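Side-chain contacts in DNA translocase coupling protein (Clostridium perfringens, PDB 6O1W), which is probably a membrane-associated ATPase that binds DNA and drives its transfer during conjugation of a clostridial plasmid: residues A[129-134]-A[262-267]; A[159-164]-A[192-197]; A[187-192]-A[250-255]. All coordinates share one frame; numbering follows the deposited sequence.

Contact 1: residues A[129-134]-A[262-267]; sequences SPHILS and TLARLS
H131 meets A264 and S267 where the strand that leads to the P-loop passes the C-terminal end of helix 247-266, within the FtsK/SpoIIIE-type P-loop NTPase domain of this translocase. The buried contact illustrates how a single imidazole can tie the chain beside a core strand to the last turn of a helix lying against the same sheet. P130 prepares the site: its CB sits 4.0 Å above the plane of the H131 ring, over the centre, and so backs one face. H131 then carries the contact itself. With CG beside the backbone N and anti to the carbonyl carbon (chi1 -46°), the ring extends from the chain with NE2 leading. NE2 gives a weak hydrogen bond to A264 O at 3.2 Å, bent to 120°, while S267 OG lies in the ring plane at the edge, 3.1 Å from NE2. The neighbouring ring carbon CD2 faces A264, whose CB is 4.3 Å away. The stronger polar partner of the imidazole is on its other nitrogen, where ND1 is hydrogen-bonded to the backbone N of L274; this helps to set the rotation of the ring and is consistent with a proton on NE2. I132 and L133 continue into the sheet, where their backbones bond to the flanking parallel strands 272-278 and 296-299. S134 hands over to the nucleotide loop through a hydrogen bond from its side chain to K142 O, K142 being one of the residues that bind ATP in this protein. On the helix side, S267 has just left helical geometry and folds its hydroxyl back over the final turn: OG is hydrogen-bonded to L263 O at 2.7 Å, 43° above the carbonyl plane, with I272 O a second acceptor close by, and S267 N reaches L263 O at 2.9 Å.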
loop_
_atom_site.group_PDB
_atom_site.type_symbol
_atom_site.label_atom_id
_atom_site.label_comp_id
_atom_site.label_asym_id
_atom_site.label_seq_id
_atom_site.Cartn_x
_atom_site.Cartn_y
_atom_site.Cartn_z
ATOM N N SER A 129 -11.235 -6.839 -6.489
ATOM C CA SER A 129 -10.366 -5.664 -6.673
ATOM C C SER A 129 -9.067 -6.241 -7.259
ATOM O O SER A 129 -8.227 -6.759 -6.533
ATOM C CB SER A 129 -10.186 -4.951 -5.343
ATOM O OG SER A 129 -9.653 -5.850 -4.387
ATOM N N PRO A 130 -9.009 -6.322 -8.611
ATOM C CA PRO A 130 -7.964 -7.137 -9.260
ATOM C C PRO A 130 -6.548 -6.583 -9.337
ATOM O O PRO A 130 -5.633 -7.370 -9.624
ATOM C CB PRO A 130 -8.525 -7.367 -10.675
ATOM C CG PRO A 130 -9.437 -6.197 -10.926
ATOM C CD PRO A 130 -10.017 -5.842 -9.591
ATOM N N HIS A 131 -6.356 -5.265 -9.139
ATOM C CA HIS A 131 -5.027 -4.664 -9.256
ATOM C C HIS A 131 -4.639 -3.861 -8.034
ATOM O O HIS A 131 -5.497 -3.285 -7.356
ATOM C CB HIS A 131 -4.897 -3.844 -10.552
ATOM C CG HIS A 131 -5.432 -4.559 -11.751
ATOM N ND1 HIS A 131 -4.883 -5.760 -12.187
ATOM C CD2 HIS A 131 -6.495 -4.256 -12.531
ATOM C CE1 HIS A 131 -5.612 -6.131 -13.228
ATOM N NE2 HIS A 131 -6.595 -5.262 -13.474
ATOM N N ILE A 132 -3.345 -3.852 -7.741
ATOM C CA ILE A 132 -2.765 -3.210 -6.558
ATOM C C ILE A 132 -1.616 -2.282 -6.951
ATOM O O ILE A 132 -0.741 -2.661 -7.738
ATOM C CB ILE A 132 -2.239 -4.313 -5.593
ATOM C CG1 ILE A 132 -3.383 -5.259 -5.149
ATOM C CG2 ILE A 132 -1.472 -3.705 -4.391
ATOM C CD1 ILE A 132 -2.975 -6.529 -4.381
ATOM N N LEU A 133 -1.593 -1.104 -6.353
ATOM C CA LEU A 133 -0.494 -0.173 -6.530
ATOM C C LEU A 133 0.091 0.054 -5.126
ATOM O O LEU A 133 -0.646 0.419 -4.184
ATOM C CB LEU A 133 -0.996 1.148 -7.148
ATOM C CG LEU A 133 0.085 2.261 -7.323
ATOM C CD1 LEU A 133 0.844 2.077 -8.606
ATOM C CD2 LEU A 133 -0.556 3.647 -7.385
ATOM N N SER A 134 1.393 -0.188 -4.984
ATOM C CA SER A 134 2.101 -0.021 -3.714
ATOM C C SER A 134 3.141 1.062 -3.896
ATOM O O SER A 134 4.023 0.924 -4.748
ATOM C CB SER A 134 2.707 -1.349 -3.244
ATOM O OG SER A 134 3.490 -1.209 -2.069
ATOM N N THR A 262 -5.207 -1.341 -21.243
ATOM C CA THR A 262 -6.206 -2.316 -21.720
ATOM C C THR A 262 -6.294 -3.469 -20.711
ATOM O O THR A 262 -7.400 -3.901 -20.354
ATOM C CB THR A 262 -5.827 -2.810 -23.129
ATOM O OG1 THR A 262 -5.796 -1.684 -23.994
ATOM C CG2 THR A 262 -6.791 -3.871 -23.686
ATOM N N LEU A 263 -5.129 -3.951 -20.241
ATOM C CA LEU A 263 -5.098 -5.031 -19.257
ATOM C C LEU A 263 -5.792 -4.608 -17.978
ATOM O O LEU A 263 -6.692 -5.305 -17.535
ATOM C CB LEU A 263 -3.663 -5.419 -18.919
ATOM C CG LEU A 263 -3.100 -6.714 -19.439
ATOM C CD1 LEU A 263 -1.751 -6.974 -18.766
ATOM C CD2 LEU A 263 -4.060 -7.892 -19.222
ATOM N N ALA A 264 -5.416 -3.446 -17.414
ATOM C CA ALA A 264 -5.984 -2.947 -16.167
ATOM C C ALA A 264 -7.523 -2.762 -16.229
ATOM O O ALA A 264 -8.251 -3.160 -15.314
ATOM C CB ALA A 264 -5.299 -1.646 -15.773
ATOM N N ARG A 265 -7.998 -2.204 -17.316
ATOM C CA ARG A 265 -9.407 -1.903 -17.523
ATOM C C ARG A 265 -10.249 -3.159 -17.765
ATOM O O ARG A 265 -11.343 -3.253 -17.216
ATOM C CB ARG A 265 -9.534 -0.876 -18.693
ATOM C CG ARG A 265 -10.951 -0.554 -19.179
ATOM C CD ARG A 265 -10.936 0.498 -20.285
ATOM N NE ARG A 265 -10.138 0.076 -21.452
ATOM C CZ ARG A 265 -10.618 -0.593 -22.496
ATOM N NH1 ARG A 265 -11.909 -0.895 -22.564
ATOM N NH2 ARG A 265 -9.815 -0.948 -23.488
ATOM N N LEU A 266 -9.736 -4.125 -18.546
ATOM C CA LEU A 266 -10.510 -5.303 -18.958
ATOM C C LEU A 266 -10.250 -6.635 -18.251
ATOM O O LEU A 266 -10.974 -7.593 -18.568
ATOM C CB LEU A 266 -10.331 -5.536 -20.470
ATOM C CG LEU A 266 -10.784 -4.425 -21.445
ATOM C CD1 LEU A 266 -10.519 -4.855 -22.904
ATOM C CD2 LEU A 266 -12.278 -4.129 -21.285
ATOM N N SER A 267 -9.254 -6.743 -17.348
ATOM C CA SER A 267 -8.921 -8.061 -16.759
ATOM C C SER A 267 -9.566 -8.405 -15.387
ATOM O O SER A 267 -9.101 -9.339 -14.689
ATOM C CB SER A 267 -7.412 -8.241 -16.664
ATOM O OG SER A 267 -6.944 -7.260 -15.758
#

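Contact 2: residues A[159-164]-A[192-197]; sequences IAYMVD and FKYLVD. With BGC (beta-D-glucopyranose), chain E.
Y161 and Y194 cross at about a right angle, and the corner they form is lined by a bound glucose and a water. The phenol end of Y161 approaches Y194 obliquely, its OH 3.6 Å from CE2. Y194, with CG anti to the backbone N (chi1 164°), offers one ring face to the sugar; C4 of the glucose lies 3.7 Å above that plane, offset toward the rim. Y161 meets the same ligand differently: O1 of the glucose lies at the edge of the Y161 ring, in its plane, 2.7 Å from Y161 OH. One water is hydrogen-bonded to both tyrosine hydroxyls, so it bridges the two side chains; Q180 OE1 is also hydrogen-bonded to the sugar. Away from the sugar the contact becomes apolar. Y161 and L195 run past each other in opposite directions, CD2 of the ring 4.1 Å from CD2 of the leucine, and V163 CG2 comes within 4.3 Å of F192 CE2. Strand 159-163 and the helical segment 192-197 run roughly antiparallel, at 145° between their directions, their axes 12.0 Å apart. In the alpha/beta core of this FtsK/SpoIIIE-type P-loop NTPase domain, helix 185-209 lies on the strand face bearing Y161 and V163, helix 142-155 packs on A160 and M162 of the opposite face, strands 229-233 and 179-182 flank the strand, and helix 247-266 adjoins F192 and L195.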
loop_
_atom_site.group_PDB
_atom_site.type_symbol
_atom_site.label_atom_id
_atom_site.label_comp_id
_atom_site.label_asym_id
_atom_site.label_seq_id
_atom_site.Cartn_x
_atom_site.Cartn_y
_atom_site.Cartn_z
ATOM N N ILE A 159 0.444 -18.477 -11.891
ATOM C CA ILE A 159 1.540 -18.303 -12.851
ATOM C C ILE A 159 2.054 -16.879 -12.568
ATOM O O ILE A 159 1.244 -15.964 -12.430
ATOM C CB ILE A 159 1.045 -18.410 -14.348
ATOM C CG1 ILE A 159 0.597 -19.842 -14.676
ATOM C CG2 ILE A 159 2.136 -17.960 -15.348
ATOM C CD1 ILE A 159 -0.317 -19.950 -15.934
ATOM N N ALA A 160 3.374 -16.674 -12.610
ATOM C CA ALA A 160 3.942 -15.363 -12.337
ATOM C C ALA A 160 4.837 -14.810 -13.400
ATOM O O ALA A 160 5.626 -15.534 -13.997
ATOM C CB ALA A 160 4.689 -15.405 -11.010
ATOM N N TYR A 161 4.768 -13.486 -13.575
ATOM C CA TYR A 161 5.607 -12.718 -14.485
ATOM C C TYR A 161 6.141 -11.540 -13.688
ATOM O O TYR A 161 5.382 -10.865 -12.986
ATOM C CB TYR A 161 4.851 -12.250 -15.727
ATOM C CG TYR A 161 4.448 -13.392 -16.622
ATOM C CD1 TYR A 161 5.372 -14.004 -17.467
ATOM C CD2 TYR A 161 3.137 -13.839 -16.658
ATOM C CE1 TYR A 161 4.989 -15.035 -18.327
ATOM C CE2 TYR A 161 2.762 -14.912 -17.455
ATOM C CZ TYR A 161 3.690 -15.508 -18.289
ATOM O OH TYR A 161 3.294 -16.574 -19.052
HETATM N N MSE A 162 7.456 -11.333 -13.738
HETATM C CA MSE A 162 8.052 -10.271 -12.935
HETATM C C MSE A 162 8.829 -9.353 -13.820
HETATM O O MSE A 162 9.568 -9.814 -14.690
HETATM C CB MSE A 162 8.910 -10.872 -11.824
HETATM C CG MSE A 162 8.089 -11.615 -10.783
HETATM SE SE MSE A 162 9.003 -13.228 -10.153
HETATM C CE MSE A 162 8.777 -14.407 -11.657
ATOM N N VAL A 163 8.612 -8.050 -13.649
ATOM C CA VAL A 163 9.254 -7.036 -14.478
ATOM C C VAL A 163 10.207 -6.191 -13.649
ATOM O O VAL A 163 9.778 -5.542 -12.682
ATOM C CB VAL A 163 8.202 -6.150 -15.215
ATOM C CG1 VAL A 163 8.886 -5.069 -16.063
ATOM C CG2 VAL A 163 7.273 -7.002 -16.070
ATOM N N ASP A 164 11.492 -6.165 -14.056
ATOM C CA ASP A 164 12.510 -5.338 -13.401
ATOM C C ASP A 164 13.585 -4.958 -14.379
ATOM O O ASP A 164 14.436 -5.778 -14.666
ATOM C CB ASP A 164 13.103 -6.050 -12.165
ATOM C CG ASP A 164 14.324 -5.377 -11.520
ATOM O OD1 ASP A 164 14.472 -4.134 -11.650
ATOM O OD2 ASP A 164 15.116 -6.087 -10.894
ATOM N N PHE A 192 3.731 -7.949 -22.560
ATOM C CA PHE A 192 2.453 -7.235 -22.463
ATOM C C PHE A 192 1.526 -7.467 -23.665
ATOM O O PHE A 192 0.308 -7.438 -23.492
ATOM C CB PHE A 192 2.658 -5.741 -22.167
ATOM C CG PHE A 192 2.975 -5.556 -20.702
ATOM C CD1 PHE A 192 1.979 -5.690 -19.732
ATOM C CD2 PHE A 192 4.273 -5.287 -20.284
ATOM C CE1 PHE A 192 2.271 -5.522 -18.377
ATOM C CE2 PHE A 192 4.575 -5.148 -18.914
ATOM C CZ PHE A 192 3.576 -5.283 -17.970
ATOM N N LYS A 193 2.094 -7.706 -24.849
ATOM C CA LYS A 193 1.308 -8.057 -26.035
ATOM C C LYS A 193 0.732 -9.490 -25.822
ATOM O O LYS A 193 -0.430 -9.722 -26.092
ATOM C CB LYS A 193 2.171 -7.956 -27.309
ATOM C CG LYS A 193 1.483 -8.439 -28.589
ATOM C CD LYS A 193 0.247 -7.630 -28.901
ATOM C CE LYS A 193 -0.188 -7.856 -30.326
ATOM N NZ LYS A 193 -1.661 -8.025 -30.439
ATOM N N TYR A 194 1.513 -10.399 -25.246
ATOM C CA TYR A 194 1.035 -11.733 -24.907
ATOM C C TYR A 194 -0.130 -11.677 -23.876
ATOM O O TYR A 194 -1.133 -12.377 -24.052
ATOM C CB TYR A 194 2.185 -12.593 -24.347
ATOM C CG TYR A 194 1.674 -13.822 -23.623
ATOM C CD1 TYR A 194 1.120 -14.894 -24.329
ATOM C CD2 TYR A 194 1.678 -13.888 -22.235
ATOM C CE1 TYR A 194 0.610 -16.012 -23.663
ATOM C CE2 TYR A 194 1.184 -15.004 -21.560
ATOM C CZ TYR A 194 0.620 -16.047 -22.275
ATOM O OH TYR A 194 0.083 -17.118 -21.606
ATOM N N LEU A 195 0.040 -10.908 -22.771
ATOM C CA LEU A 195 -0.945 -10.789 -21.691
ATOM C C LEU A 195 -2.247 -10.169 -22.168
ATOM O O LEU A 195 -3.312 -10.614 -21.755
ATOM C CB LEU A 195 -0.374 -9.980 -20.521
ATOM C CG LEU A 195 0.778 -10.568 -19.713
ATOM C CD1 LEU A 195 1.379 -9.494 -18.799
ATOM C CD2 LEU A 195 0.328 -11.796 -18.899
ATOM N N VAL A 196 -2.167 -9.169 -23.057
ATOM C CA VAL A 196 -3.344 -8.524 -23.662
ATOM C C VAL A 196 -4.113 -9.524 -24.570
ATOM O O VAL A 196 -5.343 -9.547 -24.553
ATOM C CB VAL A 196 -2.927 -7.200 -24.359
ATOM C CG1 VAL A 196 -3.714 -6.920 -25.630
ATOM C CG2 VAL A 196 -3.057 -6.051 -23.394
ATOM N N ASP A 197 -3.382 -10.344 -25.335
ATOM C CA ASP A 197 -3.974 -11.407 -26.175
ATOM C C ASP A 197 -4.550 -12.517 -25.274
ATOM O O ASP A 197 -5.622 -13.024 -25.579
ATOM C CB ASP A 197 -2.909 -12.014 -27.110
ATOM C CG ASP A 197 -2.411 -11.075 -28.198
ATOM O OD1 ASP A 197 -2.965 -9.949 -28.321
ATOM O OD2 ASP A 197 -1.452 -11.444 -28.905
HETATM C C2 BGC E . 4.384 -17.725 -22.681
HETATM C C3 BGC E . 4.606 -17.423 -24.157
HETATM C C4 BGC E . 4.779 -15.923 -24.362
HETATM C C5 BGC E . 5.899 -15.397 -23.467
HETATM C C6 BGC E . 6.034 -13.893 -23.515
HETATM C C1 BGC E . 5.544 -17.156 -21.869
HETATM O O1 BGC E . 5.358 -17.421 -20.519
HETATM O O2 BGC E . 4.273 -19.129 -22.476
HETATM O O3 BGC E . 3.516 -17.916 -24.927
HETATM O O4 BGC E . 5.088 -15.629 -25.719
HETATM O O5 BGC E . 5.638 -15.749 -22.097
HETATM O O6 BGC E . 7.048 -13.447 -22.627
HETATM O O HOH W 1 0.861 -17.805 -19.148
#

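Contact 3: residues A[187-192]-A[250-255]; sequences AAEKLF and RAKLVR
E189 receives R255 and K252 from the neighbouring helix in a salt-bridge network at the protein surface. The principal ionic interaction is side-on: the arginine presents NE and NH2, one to each carboxylate oxygen. R255 NH2 gives E189 OE1 a nearly straight hydrogen bond of 2.8 Å (163°), meeting it on the syn side, and R255 NE reaches OE2 at 2.9 Å from well above the carboxylate plane. Both oxygens lie close to the guanidinium plane, yet the two flat groups are turned 37° against each other, so the pairing is twofold but not coplanar. K252 contributes a longer salt bridge, NZ to E189 OE1 at 3.4 Å, which leaves OE1 shared between two cations; such surroundings would favour the charged carboxylate. K252 CE, at 3.2 Å, is nearer E189 OE1 than NZ is, because the lysine chain bends at its last torsion and its amine also forms a salt bridge to D186, its stronger polar partner. These charges link helices 185-209 and 247-266, neighbouring helices of the P-loop NTPase domain, along the outer side of their interface. Aliphatic contact accompanies the ionic one. The E189 and K252 side chains cross at about a right angle, which brings K252 CE to 3.8 Å from E189 CB. E189 can span the gap because its CG is anti to the backbone N (chi1 159°) and its chain is extended beyond. Further inward, E189 and F192 pack on I256 of the second helix.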
loop_
_atom_site.group_PDB
_atom_site.type_symbol
_atom_site.label_atom_id
_atom_site.label_comp_id
_atom_site.label_asym_id
_atom_site.label_seq_id
_atom_site.Cartn_x
_atom_site.Cartn_y
_atom_site.Cartn_z
ATOM N N ALA A 187 11.731 -7.451 -24.151
ATOM C CA ALA A 187 11.044 -8.573 -23.508
ATOM C C ALA A 187 9.703 -8.111 -22.898
ATOM O O ALA A 187 8.738 -8.864 -22.963
ATOM C CB ALA A 187 11.922 -9.186 -22.441
ATOM N N ALA A 188 9.618 -6.865 -22.381
ATOM C CA ALA A 188 8.365 -6.312 -21.810
ATOM C C ALA A 188 7.316 -6.079 -22.892
ATOM O O ALA A 188 6.150 -6.321 -22.613
ATOM C CB ALA A 188 8.625 -5.010 -21.051
ATOM N N GLU A 189 7.708 -5.607 -24.117
ATOM C CA GLU A 189 6.731 -5.442 -25.208
ATOM C C GLU A 189 6.156 -6.821 -25.578
ATOM O O GLU A 189 4.944 -6.947 -25.677
ATOM C CB GLU A 189 7.316 -4.718 -26.451
ATOM C CG GLU A 189 6.524 -4.998 -27.727
ATOM C CD GLU A 189 6.693 -4.122 -28.957
ATOM O OE1 GLU A 189 7.787 -3.555 -29.172
ATOM O OE2 GLU A 189 5.719 -4.040 -29.738
ATOM N N LYS A 190 7.008 -7.856 -25.728
ATOM C CA LYS A 190 6.549 -9.222 -26.005
ATOM C C LYS A 190 5.634 -9.729 -24.871
ATOM O O LYS A 190 4.650 -10.392 -25.137
ATOM C CB LYS A 190 7.736 -10.202 -26.186
ATOM C CG LYS A 190 8.604 -9.915 -27.415
ATOM C CD LYS A 190 9.713 -10.959 -27.553
ATOM C CE LYS A 190 10.934 -10.448 -28.293
ATOM N NZ LYS A 190 10.674 -10.207 -29.735
ATOM N N LEU A 191 5.974 -9.441 -23.618
ATOM C CA LEU A 191 5.178 -9.900 -22.474
ATOM C C LEU A 191 3.805 -9.275 -22.452
ATOM O O LEU A 191 2.827 -9.998 -22.332
ATOM C CB LEU A 191 5.878 -9.626 -21.124
ATOM C CG LEU A 191 4.993 -9.856 -19.858
ATOM C CD1 LEU A 191 4.618 -11.330 -19.720
ATOM C CD2 LEU A 191 5.672 -9.300 -18.571
ATOM N N PHE A 192 3.731 -7.949 -22.560
ATOM C CA PHE A 192 2.453 -7.235 -22.463
ATOM C C PHE A 192 1.526 -7.467 -23.665
ATOM O O PHE A 192 0.308 -7.438 -23.492
ATOM C CB PHE A 192 2.658 -5.741 -22.167
ATOM C CG PHE A 192 2.975 -5.556 -20.702
ATOM C CD1 PHE A 192 1.979 -5.690 -19.732
ATOM C CD2 PHE A 192 4.273 -5.287 -20.284
ATOM C CE1 PHE A 192 2.271 -5.522 -18.377
ATOM C CE2 PHE A 192 4.575 -5.148 -18.914
ATOM C CZ PHE A 192 3.576 -5.283 -17.970
ATOM N N ARG A 250 10.482 5.435 -27.124
ATOM C CA ARG A 250 9.272 6.149 -26.691
ATOM C C ARG A 250 8.030 5.473 -27.278
ATOM O O ARG A 250 7.111 5.162 -26.523
ATOM C CB ARG A 250 9.333 7.643 -27.082
ATOM C CG ARG A 250 8.352 8.518 -26.317
ATOM C CD ARG A 250 8.409 9.972 -26.770
ATOM N NE ARG A 250 8.121 10.877 -25.657
ATOM C CZ ARG A 250 9.048 11.433 -24.881
ATOM N NH1 ARG A 250 10.339 11.199 -25.099
ATOM N NH2 ARG A 250 8.694 12.235 -23.884
ATOM N N ALA A 251 8.037 5.190 -28.603
ATOM C CA ALA A 251 6.933 4.521 -29.302
ATOM C C ALA A 251 6.672 3.120 -28.709
ATOM O O ALA A 251 5.513 2.723 -28.527
ATOM C CB ALA A 251 7.231 4.431 -30.790
ATOM N N LYS A 252 7.756 2.404 -28.370
ATOM C CA LYS A 252 7.713 1.097 -27.724
ATOM C C LYS A 252 7.020 1.224 -26.339
ATOM O O LYS A 252 6.108 0.448 -26.050
ATOM C CB LYS A 252 9.139 0.573 -27.582
ATOM C CG LYS A 252 9.237 -0.855 -27.140
ATOM C CD LYS A 252 10.560 -1.399 -27.605
ATOM C CE LYS A 252 10.502 -2.890 -27.598
ATOM N NZ LYS A 252 11.142 -3.462 -28.803
ATOM N N LEU A 253 7.420 2.222 -25.521
ATOM C CA LEU A 253 6.805 2.489 -24.198
ATOM C C LEU A 253 5.326 2.895 -24.322
ATOM O O LEU A 253 4.521 2.509 -23.487
ATOM C CB LEU A 253 7.592 3.543 -23.390
ATOM C CG LEU A 253 8.993 3.124 -22.879
ATOM C CD1 LEU A 253 9.636 4.233 -22.067
ATOM C CD2 LEU A 253 8.945 1.852 -22.058
ATOM N N VAL A 254 4.985 3.676 -25.369
ATOM C CA VAL A 254 3.611 4.091 -25.685
ATOM C C VAL A 254 2.792 2.828 -25.976
ATOM O O VAL A 254 1.699 2.693 -25.448
ATOM C CB VAL A 254 3.550 5.132 -26.849
ATOM C CG1 VAL A 254 2.119 5.337 -27.364
ATOM C CG2 VAL A 254 4.159 6.464 -26.420
ATOM N N ARG A 255 3.338 1.900 -26.772
ATOM C CA ARG A 255 2.684 0.637 -27.135
ATOM C C ARG A 255 2.451 -0.200 -25.877
ATOM O O ARG A 255 1.333 -0.639 -25.658
ATOM C CB ARG A 255 3.549 -0.112 -28.157
ATOM C CG ARG A 255 2.779 -0.825 -29.262
ATOM C CD ARG A 255 3.532 -0.802 -30.590
ATOM N NE ARG A 255 4.882 -1.360 -30.489
ATOM C CZ ARG A 255 5.978 -0.794 -30.987
ATOM N NH1 ARG A 255 5.900 0.344 -31.661
ATOM N NH2 ARG A 255 7.162 -1.367 -30.819
#

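How the contacts relate
Three places on one side of the chain's centre are joined through two helices. Contacts 2 and 3 lie about 11 Å apart between centres and share F192 of helix 185-209; L191 of contact 3 packs on Y161 of contact 2, CD1 to CD1 at 3.6 Å. Contacts 1 and 3 both use helix 247-266, at opposite ends, with centres about 18 Å apart. L263 of that helix connects contact 1 to contact 2, its CD1 3.7 Å from L195 CB. Contact 2 supplies two of the three residues of a glucose pocket, whereas contact 1 is nearest along the chain to the P-loop. The V163 side chain lies about 11 Å from that of S143 in the predicted ATP site.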